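Local coordinates for UPF0303 protein YBR137W (Saccharomyces cerevisiae, PDB 4CLC) that is of unknown function but, as a ten-chain cytoplasmic assembly, belongs to the UPF0303 family and is related to HbpS-like haem-degrading proteins, at residues K51-E56 / H157-S162; K112-E115 / D121-E124. One frame throughout, in Å; residues are numbered along the deposited sequence.

Contact 1 of 2, residues K51-E56 / H157-S162; sequences KENFPE and HLMAVS
M159, on helix 153-168, reaches toward the end of helix 36-53 and meets two neighbouring residues there, F54 and N53. Its CG lies 4.3 Å from CE1 of F54, an apolar touch at van der Waals range that comes onto the ring obliquely. Farther along the chain, the SD of M159 is 4.5 Å from ND2 of N53, a looser approach without hydrogen bonding. The backbones stay well apart, with the CA atoms of N53 and M159 separated by 9.2 Å. Side chains from both segments span the gap, and the turn at chi2 (-54°) of M159 carries SD toward N53.

N53 closes the helix and gives its ND2 to the carbonyls of A49, one turn back, and V2, which holds the amide while sulfur lies beside it. F54 is the first residue to leave helical geometry, and its CB still points toward helix 153-168. M159 also packs on A49 and V50 of helix 36-53 and on L4 of the N-terminal loop. The chemistry is therefore nondirectional: a small apolar touch joins the loop at the end of helix 36-53 to helix 153-168, with M159 the buried member, while the nearby amide draws its polar partners from its own helix and the N-terminus.

Contact 2 of 2, residues K112-E115 / D121-E124; sequences KTPE and DSKE
The first turn of helix 114-117 offers P114 and E115 to an Asx turn in the loop that follows it, with S122 taking the touch from both. The P114 ring lies against the serine methylene, its CG 3.7 Å from CB of S122; P114 also touches K109, V120 and F127. E115 comes from beside it: CG stands anti to the carbonyl carbon, and the chain then folds at chi2 (80°), which brings the carboxylate to the loop. There OE2 lies 3.0 Å from OG of S122, consistent with a hydrogen bond from the hydroxyl, although another acceptor competes for that proton. OE2 also sits beside the carbonyl O of D121, an acceptor like itself, so that approach is not a bond.

Cutting E115 back to an alanine removes the carboxylate, which would probably cost the S122 hydroxyl one of its possible acceptors and open a gap between helix and loop. K123 stays beyond salt-bridge range, its NZ 4.4 Å from OE2 of E115; that amine instead bonds to the backbone of a neighbouring subunit, while a basic side chain of another subunit packs on E115.

Within the loop, OD1 of D121 accepts from N of K123 at 3.2 Å. The N-H...O angle is 154°. The donor approaches from above the carboxylate, 45° out of its plane. T113 is the N-cap of the same helix, its OG1 accepting from N of E116: an N-capped short helix set against an Asx turn.

How the contacts relate
Contacts 1 and 2 do not touch: their centres are 27 Å apart and their nearest atoms about 17 Å apart, and they lie on opposite sides of the chain's centre. Contact 1 sits closer in, about 11 Å from that centre, and joins segments whose closest ends are 101 residues apart; contact 2, about 19 Å out, joins neighbours across a short helix and falls in the chain between the two segments of contact 1. One is apolar packing of helix 153-168 on the C-terminal end of helix 36-53 and the residue just after it, the other a mostly polar surface turn against which neighbouring subunits pack. All four segments belong to the HbpS-like region.

Contact 1 of 2, residues K51-E56 / H157-S162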
# COMPACT_ATOMS: atom_id res chain seq x y z
N LYS D 51 -18.61 35.11 -11.62
CA LYS D 51 -18.89 35.22 -13.04
C LYS D 51 -19.12 36.67 -13.49
O LYS D 51 -18.89 37.00 -14.66
CB LYS D 51 -20.05 34.31 -13.46
CG LYS D 51 -19.58 33.39 -14.63
CD LYS D 51 -20.71 32.87 -15.50
CE LYS D 51 -21.86 32.36 -14.69
NZ LYS D 51 -23.06 32.26 -15.56
N GLU D 52 -19.54 37.53 -12.57
CA GLU D 52 -19.62 38.95 -12.91
C GLU D 52 -18.23 39.55 -13.01
O GLU D 52 -17.87 40.12 -14.05
CB GLU D 52 -20.46 39.72 -11.88
CG GLU D 52 -21.93 39.84 -12.27
CD GLU D 52 -22.83 40.11 -11.07
OE1 GLU D 52 -22.38 40.78 -10.12
OE2 GLU D 52 -23.99 39.64 -11.08
N ASN D 53 -17.43 39.39 -11.96
CA ASN D 53 -16.06 39.89 -11.94
C ASN D 53 -15.09 39.24 -12.93
O ASN D 53 -14.21 39.92 -13.47
CB ASN D 53 -15.48 39.77 -10.54
CG ASN D 53 -16.24 40.59 -9.53
OD1 ASN D 53 -15.84 41.71 -9.20
ND2 ASN D 53 -17.35 40.05 -9.03
N PHE D 54 -15.23 37.94 -13.18
CA PHE D 54 -14.30 37.28 -14.09
C PHE D 54 -14.95 36.47 -15.19
O PHE D 54 -14.68 35.26 -15.31
CB PHE D 54 -13.36 36.38 -13.31
CG PHE D 54 -12.42 37.11 -12.42
CD1 PHE D 54 -12.80 37.47 -11.14
CD2 PHE D 54 -11.14 37.44 -12.87
CE1 PHE D 54 -11.94 38.15 -10.31
CE2 PHE D 54 -10.27 38.11 -12.05
CZ PHE D 54 -10.67 38.46 -10.76
N PRO D 55 -15.77 37.13 -16.04
CA PRO D 55 -16.47 36.42 -17.12
C PRO D 55 -15.46 35.72 -17.99
O PRO D 55 -14.37 36.24 -18.20
CB PRO D 55 -17.15 37.55 -17.90
CG PRO D 55 -16.27 38.74 -17.62
CD PRO D 55 -15.86 38.59 -16.19
N GLU D 56 -15.83 34.54 -18.48
CA GLU D 56 -14.98 33.74 -19.34
C GLU D 56 -13.70 33.23 -18.67
O GLU D 56 -12.75 32.86 -19.37
CB GLU D 56 -14.63 34.53 -20.59
CG GLU D 56 -15.86 34.94 -21.37
CD GLU D 56 -15.53 35.44 -22.75
OE1 GLU D 56 -14.46 36.06 -22.91
OE2 GLU D 56 -16.36 35.21 -23.67
N HIS D 157 -8.13 33.56 -3.55
CA HIS D 157 -8.17 33.89 -2.14
C HIS D 157 -9.00 35.14 -1.86
O HIS D 157 -9.78 35.16 -0.90
CB HIS D 157 -6.76 34.10 -1.60
CG HIS D 157 -6.75 34.64 -0.20
ND1 HIS D 157 -6.98 33.84 0.90
CD2 HIS D 157 -6.60 35.89 0.28
CE1 HIS D 157 -6.94 34.57 2.00
NE2 HIS D 157 -6.72 35.83 1.65
N LEU D 158 -8.82 36.19 -2.67
CA LEU D 158 -9.50 37.46 -2.42
C LEU D 158 -10.99 37.28 -2.62
O LEU D 158 -11.79 37.63 -1.74
CB LEU D 158 -8.97 38.55 -3.31
N MET D 159 -11.35 36.73 -3.78
CA MET D 159 -12.74 36.42 -4.10
C MET D 159 -13.37 35.66 -2.96
O MET D 159 -14.48 35.98 -2.51
CB MET D 159 -12.86 35.61 -5.39
CG MET D 159 -13.33 36.40 -6.63
SD MET D 159 -14.87 37.34 -6.48
CE MET D 159 -15.89 36.30 -5.42
N ALA D 160 -12.64 34.67 -2.46
CA ALA D 160 -13.07 33.89 -1.31
C ALA D 160 -13.40 34.78 -0.13
O ALA D 160 -14.51 34.75 0.36
CB ALA D 160 -12.02 32.89 -0.94
N VAL D 161 -12.43 35.58 0.31
CA VAL D 161 -12.58 36.35 1.55
C VAL D 161 -13.62 37.47 1.42
O VAL D 161 -14.37 37.77 2.35
CB VAL D 161 -11.24 36.98 2.00
CG1 VAL D 161 -11.36 37.52 3.41
CG2 VAL D 161 -10.11 35.98 1.94
N SER D 162 -13.63 38.08 0.24
CA SER D 162 -14.47 39.24 0.01
C SER D 162 -15.93 38.84 0.04
O SER D 162 -16.74 39.40 0.80
CB SER D 162 -14.13 39.88 -1.33
OG SER D 162 -12.77 39.68 -1.65

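Contact 2 of 2, residues K112-E115 / D121-E124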
# COMPACT_ATOMS: atom_id res chain seq x y z
N LYS D 112 10.50 28.08 1.18
CA LYS D 112 10.83 26.73 1.64
C LYS D 112 9.82 25.78 1.01
O LYS D 112 8.68 26.19 0.75
CB LYS D 112 10.82 26.62 3.16
CG LYS D 112 12.08 27.13 3.86
CD LYS D 112 11.82 27.32 5.35
CE LYS D 112 12.91 28.15 6.05
NZ LYS D 112 12.46 28.70 7.38
N THR D 113 10.23 24.54 0.72
CA THR D 113 9.27 23.53 0.27
C THR D 113 8.35 23.16 1.42
O THR D 113 8.73 23.30 2.59
CB THR D 113 9.94 22.23 -0.26
OG1 THR D 113 10.64 21.54 0.80
CG2 THR D 113 10.87 22.52 -1.44
N PRO D 114 7.13 22.68 1.08
CA PRO D 114 6.18 22.22 2.10
C PRO D 114 6.78 21.08 2.92
O PRO D 114 6.72 21.12 4.15
CB PRO D 114 4.99 21.76 1.27
CG PRO D 114 5.09 22.58 0.03
CD PRO D 114 6.54 22.60 -0.26
N GLU D 115 7.39 20.12 2.24
CA GLU D 115 8.10 19.04 2.90
C GLU D 115 9.13 19.56 3.92
O GLU D 115 9.30 18.97 5.00
CB GLU D 115 8.79 18.14 1.86
CG GLU D 115 7.85 17.46 0.86
CD GLU D 115 7.40 18.36 -0.30
OE1 GLU D 115 7.46 19.61 -0.19
OE2 GLU D 115 6.97 17.80 -1.33
N ASP D 121 3.33 16.34 2.30
CA ASP D 121 3.59 15.84 0.95
C ASP D 121 3.58 16.86 -0.19
O ASP D 121 4.38 16.76 -1.12
CB ASP D 121 2.56 14.76 0.62
CG ASP D 121 2.98 13.87 -0.52
OD1 ASP D 121 3.53 14.36 -1.52
OD2 ASP D 121 2.71 12.65 -0.40
N SER D 122 2.62 17.77 -0.18
CA SER D 122 2.47 18.78 -1.24
C SER D 122 1.93 18.19 -2.55
O SER D 122 1.33 18.94 -3.33
CB SER D 122 3.80 19.54 -1.54
OG SER D 122 4.53 19.02 -2.65
N LYS D 123 2.03 16.88 -2.76
CA LYS D 123 1.18 16.28 -3.79
C LYS D 123 -0.22 16.23 -3.21
O LYS D 123 -1.20 16.09 -3.93
CB LYS D 123 1.64 14.88 -4.23
CG LYS D 123 2.63 14.86 -5.41
CD LYS D 123 4.04 15.18 -4.93
CE LYS D 123 4.87 15.94 -5.98
NZ LYS D 123 6.20 16.36 -5.44
N GLU D 124 -0.26 16.43 -1.90
CA GLU D 124 -1.38 16.23 -1.00
C GLU D 124 -1.90 17.57 -0.47
O GLU D 124 -3.09 17.83 -0.49
CB GLU D 124 -0.95 15.30 0.16
CG GLU D 124 -2.10 14.78 1.04
CD GLU D 124 -1.68 13.77 2.11
OE1 GLU D 124 -0.47 13.48 2.25
OE2 GLU D 124 -2.58 13.26 2.82